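SxtG (Microseira wollei, PDB 6U1R) probably transfers an amidino group to an amine acceptor in saxitoxin biosynthesis. Local coordinates at residues A[139-143]-A[144-148]; A[183-186]-A[187-191]; A[240-243]-A[244-248]. All coordinates share one frame; numbering follows the deposited sequence. Where two conformers were deposited one is given.

Contacts 1 and 3 form one packed unit, their centres about 13 Å apart. The face of hairpin 139-148 that carries L140, I142, E145 and I147 lies against the end of helix 236-245: E145 OE2 meets H245 NE2 at 2.8 Å, probably as a hydrogen bond, and L140 CD1 rests on L242 CD1 at 3.7 Å. Contact 2 stands apart, its nearest atoms about 8 Å from contact 1 and about 10 Å from contact 3, but like contact 3 it touches the second subunit. All three approach D215, a predicted active-site residue: the side chains of L140, L185 and L242 lie about 8, 9 and 10 Å from its side chain.

Contact 1. Residues A[139-143]-A[144-148]; sequences FLVIG and NEIIE
F139 and E148 are paired across the strands, a non-hydrogen-bonded pair at the open end of a tight antiparallel hairpin. From F139 CB, which lies 3.8 Å from I147 O and 4.0 Å from I146 CG2, the side chain turns so that CG lies anti to the carbonyl carbon (chi1 -49°). CD1 then meets I146 CG2 at 3.9 Å, and CE1 reaches E148 CG at 3.8 Å. E148 runs alongside, its carboxylate nearly perpendicular to the ring and OE2 in the ring plane at its edge.

L140 and I147 exchange two backbone hydrogen bonds. At the other end, I142 N donates to E145 O at 2.9 Å, and E145 N returns a more bent bond to I142 O. The type II' turn between them puts G143 at its second position (phi 68°, psi -118°), a region that glycine favours and L-residues disfavour. Water 1 donates to both I142 O and E145 OE1, while T178 and H245 bind the partly exposed E145 at OE2. On the same face, I142 CG1 packs on I147 CD1 at 4.0 Å.

The beta-branched and leucine side chains suit buried strands between helices 164-172 and 236-245. E148 is buried as well, but R164 and W177 hold its carboxylate, so it can sit beside phenylalanine, and R164 would be expected to favour its ionised form.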
loop_
_atom_site.group_PDB
_atom_site.type_symbol
_atom_site.label_atom_id
_atom_site.label_comp_id
_atom_site.label_asym_id
_atom_site.label_seq_id
_atom_site.Cartn_x
_atom_site.Cartn_y
_atom_site.Cartn_z
ATOM N N PHE A 139 -6.360 -4.673 -8.572
ATOM C CA PHE A 139 -5.635 -3.501 -9.056
ATOM C C PHE A 139 -6.557 -2.603 -9.866
ATOM O O PHE A 139 -7.388 -3.096 -10.624
ATOM C CB PHE A 139 -4.472 -3.850 -9.999
ATOM C CG PHE A 139 -3.545 -4.925 -9.495
ATOM C CD1 PHE A 139 -2.524 -4.609 -8.627
ATOM C CD2 PHE A 139 -3.692 -6.237 -9.906
ATOM C CE1 PHE A 139 -1.642 -5.583 -8.177
ATOM C CE2 PHE A 139 -2.816 -7.229 -9.442
ATOM C CZ PHE A 139 -1.800 -6.891 -8.576
ATOM N N LEU A 140 -6.345 -1.303 -9.754
ATOM C CA LEU A 140 -6.901 -0.308 -10.654
ATOM C C LEU A 140 -5.805 0.192 -11.577
ATOM O O LEU A 140 -4.680 0.443 -11.126
ATOM C CB LEU A 140 -7.444 0.895 -9.900
ATOM C CG LEU A 140 -8.725 0.816 -9.117
ATOM C CD1 LEU A 140 -8.781 2.083 -8.217
ATOM C CD2 LEU A 140 -9.889 0.763 -10.087
ATOM N N VAL A 141 -6.128 0.354 -12.855
ATOM C CA VAL A 141 -5.238 1.021 -13.799
ATOM C C VAL A 141 -5.833 2.387 -14.087
ATOM O O VAL A 141 -6.929 2.481 -14.659
ATOM C CB VAL A 141 -5.053 0.227 -15.102
ATOM C CG1 VAL A 141 -4.032 0.951 -15.984
ATOM C CG2 VAL A 141 -4.599 -1.169 -14.821
ATOM N N ILE A 142 -5.112 3.442 -13.704
ATOM C CA ILE A 142 -5.550 4.824 -13.890
ATOM C C ILE A 142 -4.468 5.513 -14.719
ATOM O O ILE A 142 -3.450 5.966 -14.177
ATOM C CB ILE A 142 -5.773 5.569 -12.567
ATOM C CG1 ILE A 142 -6.738 4.815 -11.640
ATOM C CG2 ILE A 142 -6.313 6.991 -12.847
ATOM C CD1 ILE A 142 -8.128 4.577 -12.229
ATOM N N GLY A 143 -4.666 5.590 -16.028
ATOM C CA GLY A 143 -3.660 6.228 -16.863
ATOM C C GLY A 143 -2.387 5.397 -16.893
ATOM O O GLY A 143 -2.414 4.246 -17.330
ATOM N N ASN A 144 -1.272 5.943 -16.410
ATOM C CA ASN A 144 -0.013 5.217 -16.377
ATOM C C ASN A 144 0.294 4.630 -14.999
ATOM O O ASN A 144 1.419 4.173 -14.778
ATOM C CB ASN A 144 1.146 6.123 -16.824
ATOM C CG ASN A 144 1.394 7.278 -15.867
ATOM O OD1 ASN A 144 0.715 7.418 -14.851
ATOM N ND2 ASN A 144 2.388 8.106 -16.182
ATOM N N GLU A 145 -0.689 4.590 -14.097
ATOM C CA GLU A 145 -0.500 4.143 -12.721
ATOM C C GLU A 145 -1.280 2.865 -12.443
ATOM O O GLU A 145 -2.474 2.777 -12.780
ATOM C CB GLU A 145 -0.950 5.233 -11.748
ATOM C CG GLU A 145 -0.777 4.881 -10.278
ATOM C CD GLU A 145 -1.276 5.965 -9.344
ATOM O OE1 GLU A 145 -2.030 6.850 -9.795
ATOM O OE2 GLU A 145 -0.920 5.936 -8.148
ATOM N N ILE A 146 -0.617 1.899 -11.795
ATOM C CA ILE A 146 -1.276 0.717 -11.226
ATOM C C ILE A 146 -1.379 0.907 -9.705
ATOM O O ILE A 146 -0.378 1.191 -9.037
ATOM C CB ILE A 146 -0.520 -0.570 -11.598
ATOM C CG1 ILE A 146 -0.513 -0.720 -13.126
ATOM C CG2 ILE A 146 -1.163 -1.793 -10.940
ATOM C CD1 ILE A 146 0.162 -1.914 -13.648
ATOM N N ILE A 147 -2.598 0.806 -9.162
ATOM C CA ILE A 147 -2.872 0.985 -7.733
ATOM C C ILE A 147 -3.295 -0.353 -7.138
ATOM O O ILE A 147 -4.267 -0.971 -7.603
ATOM C CB ILE A 147 -3.974 2.038 -7.495
ATOM C CG1 ILE A 147 -3.626 3.360 -8.184
ATOM C CG2 ILE A 147 -4.193 2.259 -5.990
ATOM C CD1 ILE A 147 -4.771 4.359 -8.207
ATOM N N GLU A 148 -2.597 -0.785 -6.082
ATOM C CA GLU A 148 -2.990 -1.994 -5.364
ATOM C C GLU A 148 -4.072 -1.652 -4.347
ATOM O O GLU A 148 -3.870 -0.807 -3.459
ATOM C CB GLU A 148 -1.787 -2.653 -4.684
ATOM C CG GLU A 148 -0.618 -2.908 -5.663
ATOM C CD GLU A 148 0.403 -3.933 -5.190
ATOM O OE1 GLU A 148 0.269 -4.463 -4.060
ATOM O OE2 GLU A 148 1.355 -4.205 -5.964
HETATM O O HOH W 1 -2.796 7.955 -12.404
#

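Contact 2. Residues A[183-186]-A[187-191]; sequences PQLF and DAQYD
F186 O accepts the amide hydrogen of Q189 N at 3.0 Å, the first of two successive 3-10 bonds in the long loop between strands 176-179 and 219-222. It is fairly straight at the hydrogen (165°), although the donor stands well above the carbonyl plane. The second runs from Y190 N to D187 O, also 3.0 Å. Just before the turn, L185 adopts a left-handed backbone conformation (phi 60°, psi 40°), and F186 is extended, which swings the chain round into the 3-10 segment.

This reversal brings Y190 back over L185. The phenol reaches across the leucine: Y190 OH is 3.6 Å from L185 CB and 3.7 Å from L185 CD2. The hydroxyl's hydrogen-bond partner is A152 O. Along the ring, CE2 approaches F186 O at 3.5 Å, while L185 O lies near the ring plane at its edge. Q189 CB lies 4.0 Å above the Y190 ring, over its centre, and its bent chain carries the amide away to E211. Before the turn, Q184 CB lies over one face of the F186 ring, toward its rim. Through F186 the loop reaches the second subunit, where the ring meets W161 of that subunit edge-to-face.

Tyrosine suits its place by combining a broad ring for packing with a hydroxyl that reaches a backbone carbonyl. R154, which bonds L185 O and forms a salt bridge with D187, ties together two points of this loop, so its bend is defined by polar links as well as by the turn itself.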
loop_
_atom_site.group_PDB
_atom_site.type_symbol
_atom_site.label_atom_id
_atom_site.label_comp_id
_atom_site.label_asym_id
_atom_site.label_seq_id
_atom_site.Cartn_x
_atom_site.Cartn_y
_atom_site.Cartn_z
ATOM N N PRO A 183 -4.746 -2.689 4.847
ATOM C CA PRO A 183 -5.622 -2.606 6.025
ATOM C C PRO A 183 -5.255 -3.646 7.071
ATOM O O PRO A 183 -4.672 -4.692 6.780
ATOM C CB PRO A 183 -7.025 -2.853 5.448
ATOM C CG PRO A 183 -6.781 -3.698 4.217
ATOM C CD PRO A 183 -5.487 -3.137 3.649
ATOM N N GLN A 184 -5.630 -3.337 8.316
ATOM C CA GLN A 184 -5.396 -4.228 9.446
ATOM C C GLN A 184 -6.368 -5.404 9.444
ATOM O O GLN A 184 -6.001 -6.513 9.854
ATOM C CB GLN A 184 -5.532 -3.452 10.765
ATOM C CG GLN A 184 -4.520 -2.332 10.944
ATOM C CD GLN A 184 -4.580 -1.684 12.323
ATOM O OE1 GLN A 184 -5.527 -0.956 12.654
ATOM N NE2 GLN A 184 -3.585 -1.963 13.139
ATOM N N LEU A 185 -7.613 -5.148 9.038
ATOM C CA LEU A 185 -8.671 -6.142 8.952
ATOM C C LEU A 185 -8.943 -6.775 10.318
ATOM O O LEU A 185 -9.213 -7.973 10.427
ATOM C CB LEU A 185 -8.357 -7.196 7.886
ATOM C CG LEU A 185 -8.083 -6.620 6.481
ATOM C CD1 LEU A 185 -7.925 -7.738 5.423
ATOM C CD2 LEU A 185 -9.190 -5.664 6.072
ATOM N N PHE A 186 -8.920 -5.938 11.357
ATOM C CA PHE A 186 -9.447 -6.332 12.655
ATOM C C PHE A 186 -10.937 -6.672 12.558
ATOM O O PHE A 186 -11.652 -6.275 11.628
ATOM C CB PHE A 186 -9.269 -5.198 13.678
ATOM C CG PHE A 186 -7.843 -4.908 14.081
ATOM C CD1 PHE A 186 -6.768 -5.670 13.634
ATOM C CD2 PHE A 186 -7.583 -3.851 14.942
ATOM C CE1 PHE A 186 -5.469 -5.380 14.047
ATOM C CE2 PHE A 186 -6.294 -3.571 15.358
ATOM C CZ PHE A 186 -5.242 -4.334 14.916
ATOM N N ASP A 187 -11.429 -7.371 13.587
ATOM C CA ASP A 187 -12.857 -7.649 13.652
ATOM C C ASP A 187 -13.695 -6.379 13.535
ATOM O O ASP A 187 -14.813 -6.432 13.025
ATOM C CB ASP A 187 -13.204 -8.375 14.956
ATOM C CG ASP A 187 -12.811 -9.843 14.949
ATOM O OD1 ASP A 187 -12.393 -10.387 13.901
ATOM O OD2 ASP A 187 -12.950 -10.468 16.025
ATOM N N ALA A 188 -13.173 -5.231 13.993
ATOM C CA ALA A 188 -13.933 -3.982 13.939
ATOM C C ALA A 188 -14.306 -3.549 12.516
ATOM O O ALA A 188 -15.179 -2.690 12.355
ATOM C CB ALA A 188 -13.151 -2.855 14.616
ATOM N N GLN A 189 -13.649 -4.099 11.492
ATOM C CA GLN A 189 -13.953 -3.784 10.097
ATOM C C GLN A 189 -15.229 -4.466 9.606
ATOM O O GLN A 189 -15.701 -4.154 8.510
ATOM C CB GLN A 189 -12.745 -4.174 9.222
ATOM C CG GLN A 189 -12.874 -3.822 7.719
ATOM C CD GLN A 189 -13.051 -2.336 7.450
ATOM O OE1 GLN A 189 -12.824 -1.503 8.319
ATOM N NE2 GLN A 189 -13.467 -2.001 6.217
ATOM N N TYR A 190 -15.834 -5.356 10.405
ATOM C CA TYR A 190 -16.977 -6.140 9.965
ATOM C C TYR A 190 -18.098 -6.051 10.997
ATOM O O TYR A 190 -17.842 -6.061 12.204
ATOM C CB TYR A 190 -16.580 -7.613 9.741
ATOM C CG TYR A 190 -15.277 -7.785 8.996
ATOM C CD1 TYR A 190 -15.208 -7.579 7.629
ATOM C CD2 TYR A 190 -14.115 -8.142 9.668
ATOM C CE1 TYR A 190 -13.992 -7.728 6.934
ATOM C CE2 TYR A 190 -12.910 -8.297 9.001
ATOM C CZ TYR A 190 -12.855 -8.088 7.628
ATOM O OH TYR A 190 -11.640 -8.238 6.992
ATOM N N ASP A 191 -19.332 -5.980 10.507
ATOM C CA ASP A 191 -20.533 -5.908 11.343
ATOM C C ASP A 191 -20.986 -7.333 11.632
ATOM O O ASP A 191 -21.632 -7.973 10.803
ATOM C CB ASP A 191 -21.619 -5.104 10.638
ATOM C CG ASP A 191 -22.908 -5.012 11.440
ATOM O OD1 ASP A 191 -22.985 -5.597 12.536
ATOM O OD2 ASP A 191 -23.851 -4.366 10.938
#

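Contact 3. Residues A[240-243]-A[244-248]; sequences EWLQ and RHLED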
loop_
_atom_site.group_PDB
_atom_site.type_symbol
_atom_site.label_atom_id
_atom_site.label_comp_id
_atom_site.label_asym_id
_atom_site.label_seq_id
_atom_site.Cartn_x
_atom_site.Cartn_y
_atom_site.Cartn_z
ATOM N N GLU A 240 -13.421 7.462 -0.280
ATOM C CA GLU A 240 -12.803 8.747 0.054
ATOM C C GLU A 240 -11.299 8.710 -0.182
ATOM O O GLU A 240 -10.702 9.687 -0.671
ATOM C CB GLU A 240 -13.097 9.118 1.519
ATOM C CG GLU A 240 -12.670 10.544 1.902
ATOM C CD GLU A 240 -12.777 10.875 3.396
ATOM O OE1 GLU A 240 -13.047 9.976 4.230
ATOM O OE2 GLU A 240 -12.575 12.060 3.737
ATOM N N TRP A 241 -10.665 7.576 0.145
ATOM C CA TRP A 241 -9.238 7.429 -0.100
ATOM C C TRP A 241 -8.940 7.526 -1.590
ATOM O O TRP A 241 -8.009 8.234 -2.009
ATOM C CB TRP A 241 -8.701 6.100 0.466
ATOM C CG TRP A 241 -7.217 6.058 0.317
ATOM C CD1 TRP A 241 -6.288 6.455 1.247
ATOM C CD2 TRP A 241 -6.471 5.656 -0.851
ATOM N NE1 TRP A 241 -5.014 6.335 0.724
ATOM C CE2 TRP A 241 -5.101 5.847 -0.559
ATOM C CE3 TRP A 241 -6.833 5.155 -2.114
ATOM C CZ2 TRP A 241 -4.091 5.548 -1.486
ATOM C CZ3 TRP A 241 -5.831 4.869 -3.031
ATOM C CH2 TRP A 241 -4.475 5.066 -2.710
ATOM N N LEU A 242 -9.720 6.827 -2.418
ATOM C CA LEU A 242 -9.436 6.854 -3.853
ATOM C C LEU A 242 -9.710 8.231 -4.437
ATOM O O LEU A 242 -8.966 8.701 -5.306
ATOM C CB LEU A 242 -10.249 5.798 -4.583
ATOM C CG LEU A 242 -9.967 5.638 -6.084
ATOM C CD1 LEU A 242 -8.523 5.196 -6.305
ATOM C CD2 LEU A 242 -10.953 4.650 -6.685
ATOM N N GLN A 243 -10.772 8.902 -3.980
ATOM C CA GLN A 243 -11.029 10.246 -4.491
ATOM C C GLN A 243 -9.894 11.192 -4.124
ATOM O O GLN A 243 -9.479 12.008 -4.956
ATOM C CB GLN A 243 -12.370 10.788 -3.985
ATOM C CG GLN A 243 -12.704 12.231 -4.472
ATOM C CD GLN A 243 -12.832 12.372 -5.999
ATOM O OE1 GLN A 243 -13.951 12.345 -6.548
ATOM N NE2 GLN A 243 -11.688 12.561 -6.687
ATOM N N ARG A 244 -9.347 11.080 -2.914
ATOM C CA ARG A 244 -8.243 11.969 -2.564
ATOM C C ARG A 244 -6.997 11.641 -3.372
ATOM O O ARG A 244 -6.290 12.545 -3.832
ATOM C CB ARG A 244 -7.913 11.901 -1.082
ATOM C CG ARG A 244 -6.701 12.821 -0.773
ATOM C CD ARG A 244 -6.641 13.296 0.635
ATOM N NE ARG A 244 -7.922 13.833 1.090
ATOM C CZ ARG A 244 -8.361 13.739 2.338
ATOM N NH1 ARG A 244 -7.623 13.138 3.267
ATOM N NH2 ARG A 244 -9.552 14.246 2.657
ATOM N N HIS A 245 -6.697 10.352 -3.538
ATOM C CA HIS A 245 -5.524 9.964 -4.312
ATOM C C HIS A 245 -5.594 10.488 -5.742
ATOM O O HIS A 245 -4.558 10.875 -6.318
ATOM C CB HIS A 245 -5.384 8.442 -4.301
ATOM C CG HIS A 245 -4.112 7.959 -4.915
ATOM N ND1 HIS A 245 -2.883 8.127 -4.310
ATOM C CD2 HIS A 245 -3.875 7.327 -6.088
ATOM C CE1 HIS A 245 -1.944 7.607 -5.084
ATOM N NE2 HIS A 245 -2.520 7.109 -6.164
ATOM N N LEU A 246 -6.794 10.532 -6.325
ATOM C CA LEU A 246 -6.995 10.913 -7.720
ATOM C C LEU A 246 -7.558 12.329 -7.893
ATOM O O LEU A 246 -8.010 12.671 -8.989
ATOM C CB LEU A 246 -7.927 9.908 -8.404
ATOM C CG LEU A 246 -7.460 8.452 -8.459
ATOM C CD1 LEU A 246 -8.481 7.591 -9.201
ATOM C CD2 LEU A 246 -6.065 8.362 -9.068
ATOM N N GLU A 247 -7.521 13.169 -6.853
ATOM C CA GLU A 247 -8.314 14.405 -6.866
ATOM C C GLU A 247 -7.815 15.441 -7.873
ATOM O O GLU A 247 -8.589 16.319 -8.265
ATOM C CB GLU A 247 -8.332 15.058 -5.477
ATOM C CG GLU A 247 -6.965 15.565 -5.014
ATOM C CD GLU A 247 -6.968 16.101 -3.584
ATOM O OE1 GLU A 247 -8.031 16.073 -2.924
ATOM O OE2 GLU A 247 -5.892 16.525 -3.119
ATOM N N ASP A 248 -6.547 15.395 -8.271
ATOM C CA ASP A 248 -6.040 16.402 -9.205
ATOM C C ASP A 248 -6.703 16.299 -10.573
ATOM O O ASP A 248 -6.847 17.315 -11.271
ATOM C CB ASP A 248 -4.519 16.265 -9.370
ATOM C CG ASP A 248 -3.743 16.685 -8.126
ATOM O OD1 ASP A 248 -4.300 17.410 -7.284
ATOM O OD2 ASP A 248 -2.566 16.285 -8.004
HETATM O O HOH W 2 -11.030 14.075 5.016
#
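The last turns of helix 236-245, within the beta-alpha-beta unit that runs from strand 225-229 to strand 251-255, set W241 against H245 one turn later. H245 CB lies over one face of the tryptophan six-membered ring, 4.0 Å from its centroid, in a CH-pi contact. Beyond it the imidazole is nearly parallel to the indole, at 12°, but offset, with little ring overlap; W241 CH2 comes within 3.7 Å of H245 CG. Both side chains leave the helix with CG anti to the backbone N (chi1 -174° for W241 and -172° for H245), which lays them side by side. Tryptophan suits the site because it offers H245 CB a flat face while its indole N-H bonds W177 O of the second subunit.

A neighbouring pair, L242 and L246, meets through the CD1 methyls at 3.8 Å. E240 and R244 also run alongside each other, yet their salt bridge is long: OE2 is 3.9 Å from NH2 and well out of the guanidinium plane. Water 2 lies 2.8 Å from both E240 OE2 and R244 NH2 and accepts from the latter. The helix ends at H245; L246, the first residue to leave helical phi/psi, bonds L242 O through its N at 3.0 Å and, weakly, Q243 O.

The helix separates two environments. L242 and, just beyond the helix end, L246 pack on strand 139-142. Q243 is long enough to span to both Y250 and I252 of strand 251-255. R244 turns to the second subunit, bonding the carbonyls of F171 and A175 there and adding a cation-pi contact with that F171.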